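Local coordinates for protein ESSC (Geobacillus thermodenitrificans, PDB 5FWH) that forms the N-terminal forkhead-associated (FHA) region of EssC, an FtsK/SpoIIIE-type ATPase component of the type VII secretion apparatus, and probably mediates protein contacts there, at residues Q13-T18 / E31-V36; I26-E31 / N43-I48; L4-E9 / M84-S89; P164-V169 / V178-E183. All blocks are in the same frame, centred on the assembly; numbering follows the deposited sequence.

Contact 1: Q13-T18 / E31-V36; sequences QLFSLT and EHHVTV
The ring of Phe15 has Leu17 CD2 at its edge, in the ring plane, while Val34 CG2 and the carbonyl oxygen of His33 approach it obliquely. The His33 side chain crosses that of Phe15 obliquely and touches it through CB, 3.9 Å from Phe15 CZ. This is sheet-on-sheet packing in the β-sandwich expected of an FHA domain: strand 11-16 borders one sheet and the short strand 34-35 borders the other. Phe15 reaches over because its CG is anti to the backbone N (chi1 174°), and Val34 CG2 lies 3.6 Å from Phe15 CD1. Phe15 also packs on Ile24 of strand 23-27, so a large apolar ring and a branched valine suit this place between the two sheets. The other valine branch meets Gln13 tip to tip, with Gln13 OE1 3.6 Å from Val34 CG1. The extended glutamine chain carries its amide across to the far sheet, where NE2 donates to Thr35 O at 3.2 Å; the same NE2 is also hydrogen-bonded to Tyr8 OH. An alanine here would remove the amide with both of its bonds, and would probably loosen the link between the sheet edges. The N-H points almost straight at the acceptor (162°), and Thr35 O lies in the amide plane of Gln13, yet NE2 sits above the plane of the Thr35 carbonyl.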
loop_
_atom_site.group_PDB
_atom_site.type_symbol
_atom_site.label_atom_id
_atom_site.label_comp_id
_atom_site.label_asym_id
_atom_site.label_seq_id
_atom_site.Cartn_x
_atom_site.Cartn_y
_atom_site.Cartn_z
ATOM N N GLN A 13 -1.586 4.473 -6.598
ATOM C CA GLN A 13 -0.334 5.272 -6.547
ATOM C C GLN A 13 -0.030 5.542 -5.096
ATOM O O GLN A 13 -0.957 5.781 -4.307
ATOM C CB GLN A 13 -0.525 6.627 -7.149
ATOM C CG GLN A 13 -0.721 6.594 -8.633
ATOM C CD GLN A 13 -0.623 7.965 -9.274
ATOM O OE1 GLN A 13 0.285 8.769 -8.992
ATOM N NE2 GLN A 13 -1.528 8.213 -10.204
ATOM N N LEU A 14 1.257 5.541 -4.771
ATOM C CA LEU A 14 1.792 5.815 -3.436
ATOM C C LEU A 14 2.556 7.116 -3.563
ATOM O O LEU A 14 3.266 7.314 -4.533
ATOM C CB LEU A 14 2.668 4.628 -3.014
ATOM C CG LEU A 14 3.006 4.442 -1.556
ATOM C CD1 LEU A 14 1.774 3.992 -0.815
ATOM C CD2 LEU A 14 4.120 3.445 -1.331
ATOM N N PHE A 15 2.328 8.054 -2.667
ATOM C CA PHE A 15 2.990 9.351 -2.694
ATOM C C PHE A 15 3.480 9.726 -1.311
ATOM O O PHE A 15 2.709 9.695 -0.340
ATOM C CB PHE A 15 1.980 10.388 -3.139
ATOM C CG PHE A 15 2.488 11.774 -3.074
ATOM C CD1 PHE A 15 3.182 12.300 -4.146
ATOM C CD2 PHE A 15 2.319 12.554 -1.935
ATOM C CE1 PHE A 15 3.685 13.582 -4.096
ATOM C CE2 PHE A 15 2.795 13.847 -1.885
ATOM C CZ PHE A 15 3.481 14.360 -2.960
ATOM N N SER A 16 4.754 10.117 -1.223
ATOM C CA SER A 16 5.404 10.490 0.041
ATOM C C SER A 16 5.202 11.963 0.415
ATOM O O SER A 16 5.378 12.837 -0.403
ATOM C CB SER A 16 6.920 10.210 -0.044
ATOM O OG SER A 16 7.180 8.820 0.012
ATOM N N LEU A 17 4.911 12.210 1.684
ATOM C CA LEU A 17 4.634 13.527 2.229
ATOM C C LEU A 17 5.817 14.228 2.916
ATOM O O LEU A 17 5.581 15.023 3.814
ATOM C CB LEU A 17 3.508 13.403 3.272
ATOM C CG LEU A 17 2.165 13.179 2.614
ATOM C CD1 LEU A 17 1.075 13.048 3.646
ATOM C CD2 LEU A 17 1.884 14.326 1.646
ATOM N N THR A 18 7.049 13.911 2.514
ATOM C CA THR A 18 8.311 14.600 2.922
ATOM C C THR A 18 8.202 15.630 4.063
ATOM O O THR A 18 7.655 16.728 3.866
ATOM C CB THR A 18 9.065 15.236 1.697
ATOM O OG1 THR A 18 8.559 16.545 1.395
ATOM C CG2 THR A 18 8.968 14.362 0.429
ATOM N N GLU A 31 1.609 18.812 -13.625
ATOM C CA GLU A 31 2.189 19.667 -12.567
ATOM C C GLU A 31 1.785 19.249 -11.144
ATOM O O GLU A 31 2.584 19.327 -10.225
ATOM C CB GLU A 31 1.834 21.141 -12.820
ATOM C CG GLU A 31 0.390 21.498 -12.505
ATOM C CD GLU A 31 -0.177 22.660 -13.305
ATOM O OE1 GLU A 31 0.595 23.574 -13.672
ATOM O OE2 GLU A 31 -1.413 22.657 -13.553
ATOM N N HIS A 32 0.560 18.754 -10.975
ATOM C CA HIS A 32 0.072 18.355 -9.659
ATOM C C HIS A 32 0.961 17.345 -8.989
ATOM O O HIS A 32 1.719 16.653 -9.631
ATOM C CB HIS A 32 -1.329 17.778 -9.760
ATOM C CG HIS A 32 -2.359 18.796 -10.072
ATOM N ND1 HIS A 32 -3.365 18.565 -10.976
ATOM C CD2 HIS A 32 -2.536 20.062 -9.617
ATOM C CE1 HIS A 32 -4.153 19.626 -11.029
ATOM N NE2 HIS A 32 -3.658 20.557 -10.231
ATOM N N HIS A 33 0.822 17.256 -7.676
ATOM C CA HIS A 33 1.608 16.322 -6.940
ATOM C C HIS A 33 1.275 14.893 -7.326
ATOM O O HIS A 33 2.181 14.079 -7.565
ATOM C CB HIS A 33 1.419 16.577 -5.469
ATOM C CG HIS A 33 1.952 17.902 -5.073
ATOM N ND1 HIS A 33 1.210 19.060 -5.175
ATOM C CD2 HIS A 33 3.200 18.276 -4.681
ATOM C CE1 HIS A 33 1.964 20.087 -4.817
ATOM N NE2 HIS A 33 3.175 19.639 -4.525
ATOM N N VAL A 34 -0.022 14.569 -7.409
ATOM C CA VAL A 34 -0.418 13.219 -7.845
ATOM C C VAL A 34 -1.368 13.433 -9.026
ATOM O O VAL A 34 -2.356 14.172 -8.873
ATOM C CB VAL A 34 -1.090 12.430 -6.683
ATOM C CG1 VAL A 34 -1.697 11.122 -7.200
ATOM C CG2 VAL A 34 -0.110 12.117 -5.568
ATOM N N THR A 35 -1.032 12.834 -10.180
ATOM C CA THR A 35 -1.694 13.034 -11.500
ATOM C C THR A 35 -2.574 11.830 -11.816
ATOM O O THR A 35 -2.058 10.760 -12.115
ATOM C CB THR A 35 -0.669 13.132 -12.698
ATOM O OG1 THR A 35 0.292 14.185 -12.521
ATOM C CG2 THR A 35 -1.385 13.313 -14.032
ATOM N N VAL A 36 -3.898 11.995 -11.709
ATOM C CA VAL A 36 -4.873 11.059 -12.245
ATOM C C VAL A 36 -5.492 11.668 -13.503
ATOM O O VAL A 36 -6.409 12.491 -13.427
ATOM C CB VAL A 36 -6.008 10.794 -11.255
ATOM C CG1 VAL A 36 -6.951 9.751 -11.852
ATOM C CG2 VAL A 36 -5.437 10.377 -9.878
#

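Contact 2: I26-E31 / N43-I48; sequences IGNQLE and NGYIQI
Two neighbouring antiparallel strands, 23-27 and 46-50, meet here in the five-stranded sheet of an FHA-type β-sandwich, where the first strand runs out into a loop and the second enters from one. Ile26 and Ile46 form a hydrogen-bonded pair: Ile26 N donates to Ile46 O and Ile46 N to Ile26 O, both at 2.8 Å. Their side chains lie side by side on one face, CB to CB 4.1 Å, and the Ile26 and Ile48 side chains cross obliquely, CD1 against CG1. β-Branched isoleucines fit an extended backbone and fill this buried apolar layer. Tyr45 instead leans along the departing loop, with its CD1 3.7 Å from Gly27 CA; a CB on residue 27 would collide with the ring, so glycine suits this position. His32 meets the Tyr45 ring edge-to-face. Gln29, bent at chi2, comes at about a right angle to the Tyr45 side chain, its amide turned 75° from the ring, and NE2 donates to Tyr45 OH at 3.2 Å. An alanine here would remove the ring and hydroxyl, with the Gln29 bond and the packing on Gly27 and His32, and would probably leave the loop after Gly27 less firmly held. Asn28 ND2 is held by Phe39 O, whereas its buried OD1, with no hydrogen-bonding partner in the model, lies 3.8 Å from Tyr45 CE1.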
loop_
_atom_site.group_PDB
_atom_site.type_symbol
_atom_site.label_atom_id
_atom_site.label_comp_id
_atom_site.label_asym_id
_atom_site.label_seq_id
_atom_site.Cartn_x
_atom_site.Cartn_y
_atom_site.Cartn_z
ATOM N N ILE A 26 -4.080 16.646 -5.754
ATOM C CA ILE A 26 -4.330 15.532 -6.596
ATOM C C ILE A 26 -5.278 16.071 -7.575
ATOM O O ILE A 26 -6.390 16.526 -7.192
ATOM C CB ILE A 26 -5.064 14.366 -5.851
ATOM C CG1 ILE A 26 -4.272 13.953 -4.624
ATOM C CG2 ILE A 26 -5.390 13.182 -6.803
ATOM C CD1 ILE A 26 -5.086 13.137 -3.633
ATOM N N GLY A 27 -4.894 15.922 -8.831
ATOM C CA GLY A 27 -5.626 16.415 -9.962
ATOM C C GLY A 27 -5.205 15.688 -11.215
ATOM O O GLY A 27 -4.618 14.608 -11.129
ATOM N N ASN A 28 -5.535 16.259 -12.382
ATOM C CA ASN A 28 -5.302 15.638 -13.722
ATOM C C ASN A 28 -4.284 16.313 -14.675
ATOM O O ASN A 28 -4.149 15.946 -15.852
ATOM C CB ASN A 28 -6.644 15.452 -14.435
ATOM C CG ASN A 28 -7.301 16.760 -14.830
ATOM O OD1 ASN A 28 -6.687 17.807 -14.782
ATOM N ND2 ASN A 28 -8.530 16.683 -15.276
ATOM N N GLN A 29 -3.554 17.275 -14.146
ATOM C CA GLN A 29 -2.405 17.891 -14.820
ATOM C C GLN A 29 -1.117 17.220 -14.416
ATOM O O GLN A 29 -1.016 16.710 -13.329
ATOM C CB GLN A 29 -2.297 19.341 -14.392
ATOM C CG GLN A 29 -3.579 20.175 -14.476
ATOM C CD GLN A 29 -4.291 20.101 -15.821
ATOM O OE1 GLN A 29 -3.670 19.924 -16.889
ATOM N NE2 GLN A 29 -5.622 20.251 -15.774
ATOM N N LEU A 30 -0.094 17.289 -15.269
ATOM C CA LEU A 30 1.246 16.764 -14.927
ATOM C C LEU A 30 1.962 17.537 -13.811
ATOM O O LEU A 30 2.805 16.953 -13.119
ATOM C CB LEU A 30 2.132 16.670 -16.163
ATOM C CG LEU A 30 1.623 15.707 -17.254
ATOM C CD1 LEU A 30 2.559 15.742 -18.460
ATOM C CD2 LEU A 30 1.448 14.269 -16.760
ATOM N N GLU A 31 1.609 18.812 -13.625
ATOM C CA GLU A 31 2.189 19.667 -12.567
ATOM C C GLU A 31 1.785 19.249 -11.144
ATOM O O GLU A 31 2.584 19.327 -10.225
ATOM C CB GLU A 31 1.834 21.141 -12.820
ATOM C CG GLU A 31 0.390 21.498 -12.505
ATOM C CD GLU A 31 -0.177 22.660 -13.305
ATOM O OE1 GLU A 31 0.595 23.574 -13.672
ATOM O OE2 GLU A 31 -1.413 22.657 -13.553
ATOM N N ASN A 43 -15.866 18.605 -9.812
ATOM C CA ASN A 43 -16.035 19.189 -8.454
ATOM C C ASN A 43 -14.674 19.518 -7.737
ATOM O O ASN A 43 -14.498 19.278 -6.541
ATOM C CB ASN A 43 -17.086 18.429 -7.556
ATOM C CG ASN A 43 -16.891 16.893 -7.481
ATOM O OD1 ASN A 43 -15.832 16.347 -7.800
ATOM N ND2 ASN A 43 -17.949 16.188 -7.017
ATOM N N GLY A 44 -13.702 20.089 -8.453
ATOM C CA GLY A 44 -12.479 20.525 -7.763
ATOM C C GLY A 44 -11.402 19.465 -7.773
ATOM O O GLY A 44 -11.675 18.276 -7.883
ATOM N N TYR A 45 -10.146 19.900 -7.738
ATOM C CA TYR A 45 -9.073 19.006 -7.481
ATOM C C TYR A 45 -9.200 18.630 -5.988
ATOM O O TYR A 45 -10.091 19.157 -5.246
ATOM C CB TYR A 45 -7.704 19.643 -7.868
ATOM C CG TYR A 45 -7.614 20.101 -9.340
ATOM C CD1 TYR A 45 -8.021 19.263 -10.392
ATOM C CD2 TYR A 45 -7.138 21.386 -9.690
ATOM C CE1 TYR A 45 -7.975 19.680 -11.713
ATOM C CE2 TYR A 45 -7.077 21.807 -11.037
ATOM C CZ TYR A 45 -7.491 20.958 -12.051
ATOM O OH TYR A 45 -7.428 21.352 -13.404
ATOM N N ILE A 46 -8.387 17.668 -5.548
ATOM C CA ILE A 46 -8.354 17.282 -4.175
ATOM C C ILE A 46 -7.166 17.858 -3.580
ATOM O O ILE A 46 -6.051 17.709 -4.125
ATOM C CB ILE A 46 -8.393 15.763 -3.998
ATOM C CG1 ILE A 46 -9.621 15.136 -4.715
ATOM C CG2 ILE A 46 -8.439 15.383 -2.507
ATOM C CD1 ILE A 46 -10.967 15.764 -4.308
ATOM N N GLN A 47 -7.388 18.577 -2.478
ATOM C CA GLN A 47 -6.305 19.170 -1.710
ATOM C C GLN A 47 -6.154 18.404 -0.431
ATOM O O GLN A 47 -7.143 18.167 0.280
ATOM C CB GLN A 47 -6.597 20.655 -1.372
ATOM C CG GLN A 47 -6.913 21.627 -2.523
ATOM C CD GLN A 47 -8.349 21.580 -3.043
ATOM O OE1 GLN A 47 -9.352 21.800 -2.311
ATOM N NE2 GLN A 47 -8.462 21.341 -4.318
ATOM N N ILE A 48 -4.928 18.059 -0.121
ATOM C CA ILE A 48 -4.547 17.451 1.140
ATOM C C ILE A 48 -3.553 18.390 1.796
ATOM O O ILE A 48 -2.572 18.739 1.177
ATOM C CB ILE A 48 -3.857 16.069 0.925
ATOM C CG1 ILE A 48 -4.612 15.217 -0.081
ATOM C CG2 ILE A 48 -3.735 15.313 2.223
ATOM C CD1 ILE A 48 -5.983 14.745 0.370
#

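Contact 3: L4-E9 / M84-S89; sequences LWVLYE and MTIAWS
Strands 4-8 and 84-88 run antiparallel, their axes 4.7 Å apart at closest and 166° between their directions. Trp5 and Leu7 form hydrogen-bonded pairs with Ala87 and Thr85; the straightest bond, Leu7 N to Thr85 O, is 2.8 Å long. On one face Leu4, Val6 and Ile86 lie side by side: Ile86 turns CG2 to Leu4 CD1 at 3.9 Å and CD1 to both methyls of Val6, of which CG1 is 4.0 Å away. Leu4 lies alongside with CG in the crowded position between backbone N and carbonyl carbon (chi1 38°). On the other face the small Ala87 lies beside Trp5, whose CD1 edge comes 3.4 Å from Ala87 O. Trp5 NE1 is buried without a hydrogen-bonding partner in the model, and the indole packs on Cys12 and Leu14. Ile26 of the facing sheet covers Ile86 and the selenomethionine Met84, so this is a central strand pair of a β-sandwich, as in FHA domains.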
loop_
_atom_site.group_PDB
_atom_site.type_symbol
_atom_site.label_atom_id
_atom_site.label_comp_id
_atom_site.label_asym_id
_atom_site.label_seq_id
_atom_site.Cartn_x
_atom_site.Cartn_y
_atom_site.Cartn_z
ATOM N N LEU A 4 0.665 8.673 1.331
ATOM C CA LEU A 4 -0.730 8.451 0.921
ATOM C C LEU A 4 -0.792 7.528 -0.229
ATOM O O LEU A 4 0.021 7.533 -1.171
ATOM C CB LEU A 4 -1.553 9.704 0.580
ATOM C CG LEU A 4 -1.024 10.927 -0.144
ATOM C CD1 LEU A 4 -2.208 11.807 -0.468
ATOM C CD2 LEU A 4 -0.037 11.682 0.722
ATOM N N TRP A 5 -1.876 6.822 -0.182
ATOM C CA TRP A 5 -2.240 5.891 -1.200
ATOM C C TRP A 5 -3.390 6.508 -1.876
ATOM O O TRP A 5 -4.363 6.878 -1.212
ATOM C CB TRP A 5 -2.662 4.639 -0.535
ATOM C CG TRP A 5 -1.693 4.220 0.479
ATOM C CD1 TRP A 5 -1.290 4.896 1.637
ATOM C CD2 TRP A 5 -1.070 3.003 0.505
ATOM N NE1 TRP A 5 -0.461 4.143 2.346
ATOM C CE2 TRP A 5 -0.247 2.983 1.645
ATOM C CE3 TRP A 5 -1.074 1.921 -0.352
ATOM C CZ2 TRP A 5 0.558 1.933 1.938
ATOM C CZ3 TRP A 5 -0.288 0.903 -0.052
ATOM C CH2 TRP A 5 0.513 0.901 1.097
ATOM N N VAL A 6 -3.295 6.549 -3.175
ATOM C CA VAL A 6 -4.365 7.008 -4.046
ATOM C C VAL A 6 -4.836 5.815 -4.962
ATOM O O VAL A 6 -4.134 5.328 -5.814
ATOM C CB VAL A 6 -3.868 8.188 -4.848
ATOM C CG1 VAL A 6 -4.952 8.710 -5.815
ATOM C CG2 VAL A 6 -3.376 9.257 -3.876
ATOM N N LEU A 7 -6.032 5.369 -4.676
ATOM C CA LEU A 7 -6.662 4.273 -5.311
ATOM C C LEU A 7 -7.813 4.782 -6.179
ATOM O O LEU A 7 -8.622 5.552 -5.733
ATOM C CB LEU A 7 -7.226 3.289 -4.281
ATOM C CG LEU A 7 -6.133 2.680 -3.366
ATOM C CD1 LEU A 7 -6.004 3.489 -2.059
ATOM C CD2 LEU A 7 -6.478 1.224 -3.032
ATOM N N TYR A 8 -7.833 4.268 -7.403
ATOM C CA TYR A 8 -8.864 4.590 -8.403
ATOM C C TYR A 8 -8.772 3.543 -9.529
ATOM O O TYR A 8 -7.672 2.952 -9.750
ATOM C CB TYR A 8 -8.617 5.989 -8.952
ATOM C CG TYR A 8 -7.255 6.136 -9.570
ATOM C CD1 TYR A 8 -6.130 6.319 -8.777
ATOM C CD2 TYR A 8 -7.081 6.107 -10.946
ATOM C CE1 TYR A 8 -4.905 6.469 -9.316
ATOM C CE2 TYR A 8 -5.830 6.222 -11.501
ATOM C CZ TYR A 8 -4.750 6.420 -10.670
ATOM O OH TYR A 8 -3.498 6.542 -11.188
ATOM N N GLU A 9 -9.902 3.295 -10.230
ATOM C CA GLU A 9 -9.996 2.236 -11.231
ATOM C C GLU A 9 -9.275 0.980 -10.707
ATOM O O GLU A 9 -9.656 0.491 -9.656
ATOM C CB GLU A 9 -9.490 2.699 -12.602
ATOM C CG GLU A 9 -10.212 3.967 -13.083
ATOM C CD GLU A 9 -10.247 4.195 -14.605
ATOM O OE1 GLU A 9 -10.173 3.202 -15.400
ATOM O OE2 GLU A 9 -10.369 5.380 -15.019
HETATM N N MSE A 84 -12.822 7.445 -5.973
HETATM C CA MSE A 84 -11.388 7.393 -5.604
HETATM C C MSE A 84 -11.204 7.228 -4.101
HETATM O O MSE A 84 -11.863 7.920 -3.343
HETATM C CB MSE A 84 -10.713 8.692 -6.154
HETATM C CG MSE A 84 -9.599 9.206 -5.276
HETATM SE SE MSE A 84 -8.593 10.844 -5.912
HETATM C CE MSE A 84 -8.629 10.605 -7.853
ATOM N N THR A 85 -10.270 6.390 -3.643
ATOM C CA THR A 85 -9.976 6.344 -2.186
ATOM C C THR A 85 -8.558 6.899 -1.890
ATOM O O THR A 85 -7.537 6.684 -2.667
ATOM C CB THR A 85 -10.177 4.887 -1.680
ATOM O OG1 THR A 85 -11.564 4.533 -1.857
ATOM C CG2 THR A 85 -9.789 4.721 -0.226
ATOM N N ILE A 86 -8.494 7.711 -0.834
ATOM C CA ILE A 86 -7.190 8.172 -0.296
ATOM C C ILE A 86 -7.039 7.643 1.101
ATOM O O ILE A 86 -8.013 7.672 1.907
ATOM C CB ILE A 86 -7.073 9.695 -0.159
ATOM C CG1 ILE A 86 -7.587 10.422 -1.391
ATOM C CG2 ILE A 86 -5.616 10.069 0.175
ATOM C CD1 ILE A 86 -7.127 9.866 -2.703
ATOM N N ALA A 87 -5.848 7.139 1.393
ATOM C CA ALA A 87 -5.609 6.569 2.674
ATOM C C ALA A 87 -4.273 7.140 3.118
ATOM O O ALA A 87 -3.424 7.505 2.273
ATOM C CB ALA A 87 -5.541 5.089 2.529
ATOM N N TRP A 88 -4.104 7.250 4.425
ATOM C CA TRP A 88 -2.916 7.788 4.984
ATOM C C TRP A 88 -2.373 6.806 5.973
ATOM O O TRP A 88 -3.115 6.262 6.781
ATOM C CB TRP A 88 -3.215 9.137 5.589
ATOM C CG TRP A 88 -2.033 9.872 6.101
ATOM C CD1 TRP A 88 -0.858 10.027 5.477
ATOM C CD2 TRP A 88 -1.919 10.563 7.355
ATOM N NE1 TRP A 88 -0.002 10.771 6.245
ATOM C CE2 TRP A 88 -0.637 11.133 7.399
ATOM C CE3 TRP A 88 -2.772 10.747 8.437
ATOM C CZ2 TRP A 88 -0.178 11.890 8.495
ATOM C CZ3 TRP A 88 -2.351 11.522 9.507
ATOM C CH2 TRP A 88 -1.050 12.070 9.542
ATOM N N SER A 89 -1.062 6.601 5.900
ATOM C CA SER A 89 -0.291 5.739 6.795
ATOM C C SER A 89 -0.037 6.319 8.174
ATOM O O SER A 89 0.331 5.591 9.102
ATOM C CB SER A 89 1.153 5.542 6.197
ATOM O OG SER A 89 1.961 6.752 6.382
#

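Contact 4: P164-V169 / V178-E183; sequences PYMQFV and VTSSEE
Val178 fits between two neighbours on the opposite strand, its CG1 3.6 Å from CE of the selenomethionine Met166 and its CG2 3.9 Å from Phe168 CD2. All three point the same way from the antiparallel β-hairpin of strands 166-170 and 175-180, inner strands of a larger sheet in the C-terminal half of the chain. The flexible methionine chain bends at chi3 (97°) to bring its methyl alongside Val178 CG1, while the Phe168 ring is met edge-to-face by Phe123. These apolar groups suit a buried face. Gln167 and Thr179, whose polar side chains lie on the other face, are joined by backbone bonds, Gln167 N to Thr179 O at 2.8 Å and Thr179 N to Gln167 O at 2.7 Å. Water fills in beside this pair: one molecule donates to Gln167 OE1 at 2.8 Å and only weakly to Thr179 O, and another lies 2.7 Å from Thr179 OG1. Gln167 OE1 is held a second time, by Gln3 NE2. Just before the first strand, Tyr165 has a positive phi (77°), and Pro164 CB rests against one face of its ring. Ser181 OG comes to Tyr165 CB at 3.6 Å; beside it Ser180 OG, anti to its own backbone N, donates to a lone pair of Glu182 O at 2.9 Å.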
loop_
_atom_site.group_PDB
_atom_site.type_symbol
_atom_site.label_atom_id
_atom_site.label_comp_id
_atom_site.label_asym_id
_atom_site.label_seq_id
_atom_site.Cartn_x
_atom_site.Cartn_y
_atom_site.Cartn_z
ATOM N N PRO A 164 -3.550 -1.097 0.797
ATOM C CA PRO A 164 -3.624 -0.075 1.874
ATOM C C PRO A 164 -2.910 -0.424 3.151
ATOM O O PRO A 164 -3.144 -1.469 3.818
ATOM C CB PRO A 164 -5.126 0.113 2.084
ATOM C CG PRO A 164 -5.575 0.043 0.672
ATOM C CD PRO A 164 -4.807 -1.103 0.038
ATOM N N TYR A 165 -1.967 0.477 3.402
ATOM C CA TYR A 165 -1.069 0.528 4.576
ATOM C C TYR A 165 0.116 -0.448 4.607
ATOM O O TYR A 165 0.875 -0.413 5.537
ATOM C CB TYR A 165 -1.856 0.509 5.883
ATOM C CG TYR A 165 -3.147 1.268 5.876
ATOM C CD1 TYR A 165 -3.161 2.604 5.664
ATOM C CD2 TYR A 165 -4.362 0.610 6.044
ATOM C CE1 TYR A 165 -4.349 3.298 5.626
ATOM C CE2 TYR A 165 -5.561 1.286 6.014
ATOM C CZ TYR A 165 -5.544 2.633 5.797
ATOM O OH TYR A 165 -6.698 3.331 5.727
HETATM N N MSE A 166 0.329 -1.307 3.620
HETATM C CA MSE A 166 1.488 -2.230 3.707
HETATM C C MSE A 166 2.286 -2.351 2.399
HETATM O O MSE A 166 1.738 -2.140 1.361
HETATM C CB MSE A 166 0.854 -3.548 4.137
HETATM C CG MSE A 166 0.410 -3.694 5.644
HETATM SE SE MSE A 166 0.059 -5.636 5.853
HETATM C CE MSE A 166 1.797 -6.120 6.614
ATOM N N GLN A 167 3.557 -2.722 2.449
ATOM C CA GLN A 167 4.345 -3.078 1.253
ATOM C C GLN A 167 5.183 -4.279 1.490
ATOM O O GLN A 167 5.697 -4.449 2.599
ATOM C CB GLN A 167 5.318 -2.010 0.928
ATOM C CG GLN A 167 4.685 -0.702 0.632
ATOM C CD GLN A 167 5.741 0.368 0.723
ATOM O OE1 GLN A 167 5.630 1.317 1.544
ATOM N NE2 GLN A 167 6.830 0.173 -0.073
ATOM N N PHE A 168 5.298 -5.127 0.456
ATOM C CA PHE A 168 6.055 -6.379 0.476
ATOM C C PHE A 168 7.024 -6.358 -0.671
ATOM O O PHE A 168 6.601 -6.105 -1.810
ATOM C CB PHE A 168 5.159 -7.583 0.298
ATOM C CG PHE A 168 4.014 -7.652 1.290
ATOM C CD1 PHE A 168 2.878 -6.902 1.087
ATOM C CD2 PHE A 168 4.073 -8.496 2.361
ATOM C CE1 PHE A 168 1.794 -6.965 1.950
ATOM C CE2 PHE A 168 3.041 -8.525 3.285
ATOM C CZ PHE A 168 1.900 -7.762 3.059
ATOM N N VAL A 169 8.316 -6.549 -0.384
ATOM C CA VAL A 169 9.373 -6.533 -1.439
ATOM C C VAL A 169 10.345 -7.658 -1.173
ATOM O O VAL A 169 10.860 -7.759 -0.070
ATOM C CB VAL A 169 10.169 -5.218 -1.502
ATOM C CG1 VAL A 169 10.978 -5.154 -2.787
ATOM C CG2 VAL A 169 9.234 -4.015 -1.475
ATOM N N VAL A 178 8.813 -6.408 4.622
ATOM C CA VAL A 178 7.457 -5.945 4.822
ATOM C C VAL A 178 7.411 -4.597 5.504
ATOM O O VAL A 178 8.016 -4.480 6.539
ATOM C CB VAL A 178 6.715 -6.946 5.709
ATOM C CG1 VAL A 178 5.264 -6.478 5.929
ATOM C CG2 VAL A 178 6.835 -8.304 5.058
ATOM N N THR A 179 6.753 -3.573 4.945
ATOM C CA THR A 179 6.708 -2.267 5.627
ATOM C C THR A 179 5.266 -1.976 5.915
ATOM O O THR A 179 4.413 -2.284 5.097
ATOM C CB THR A 179 7.358 -1.153 4.813
ATOM O OG1 THR A 179 8.686 -1.584 4.554
ATOM C CG2 THR A 179 7.414 0.160 5.594
ATOM N N SER A 180 5.026 -1.397 7.078
ATOM C CA SER A 180 3.703 -1.320 7.635
ATOM C C SER A 180 3.660 -0.206 8.628
ATOM O O SER A 180 4.599 0.008 9.364
ATOM C CB SER A 180 3.393 -2.578 8.415
ATOM O OG SER A 180 2.079 -2.545 8.898
ATOM N N SER A 181 2.514 0.433 8.711
ATOM C CA SER A 181 2.246 1.374 9.784
ATOM C C SER A 181 1.913 0.706 11.101
ATOM O O SER A 181 1.896 1.389 12.075
ATOM C CB SER A 181 1.171 2.415 9.389
ATOM O OG SER A 181 0.342 1.961 8.326
ATOM N N GLU A 182 1.675 -0.599 11.156
ATOM C CA GLU A 182 1.497 -1.282 12.446
ATOM C C GLU A 182 2.599 -2.297 12.594
ATOM O O GLU A 182 3.213 -2.669 11.582
ATOM C CB GLU A 182 0.185 -2.030 12.491
ATOM C CG GLU A 182 -0.930 -1.403 11.685
ATOM C CD GLU A 182 -2.298 -2.006 11.988
ATOM O OE1 GLU A 182 -2.375 -3.035 12.708
ATOM O OE2 GLU A 182 -3.315 -1.442 11.506
ATOM N N GLU A 183 2.835 -2.764 13.828
ATOM C CA GLU A 183 3.668 -3.944 14.038
ATOM C C GLU A 183 3.043 -5.156 13.254
ATOM O O GLU A 183 1.798 -5.375 13.194
ATOM C CB GLU A 183 3.925 -4.285 15.537
ATOM C CG GLU A 183 4.981 -3.436 16.281
ATOM C CD GLU A 183 6.222 -4.217 16.769
ATOM O OE1 GLU A 183 7.012 -4.737 15.943
ATOM O OE2 GLU A 183 6.441 -4.316 17.997
HETATM O O HOH W 1 4.100 0.837 3.864
HETATM O O HOH W 2 8.860 -3.270 2.414
#

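Overall arrangement
From the N terminus, residues 4-9 open contact 3, which closes only when 84-89 returns beside them. Within that long loop, 13-18 opens contact 1 and 26-31 opens contact 2; 31-36 closes the first before 43-48 closes the second, so the two cross, sharing Glu31, and both nest inside contact 3. Contact 3 builds one sheet, contact 2 the other, and contact 1 joins their edges, while Ile48 of contact 2 also packs on Leu4 of contact 3. Contact 4 follows in series as a local hairpin in the C-terminal half. The indole of Trp5 packs against the backbone of Tyr165 and Met166, so contact 3 faces that half as well.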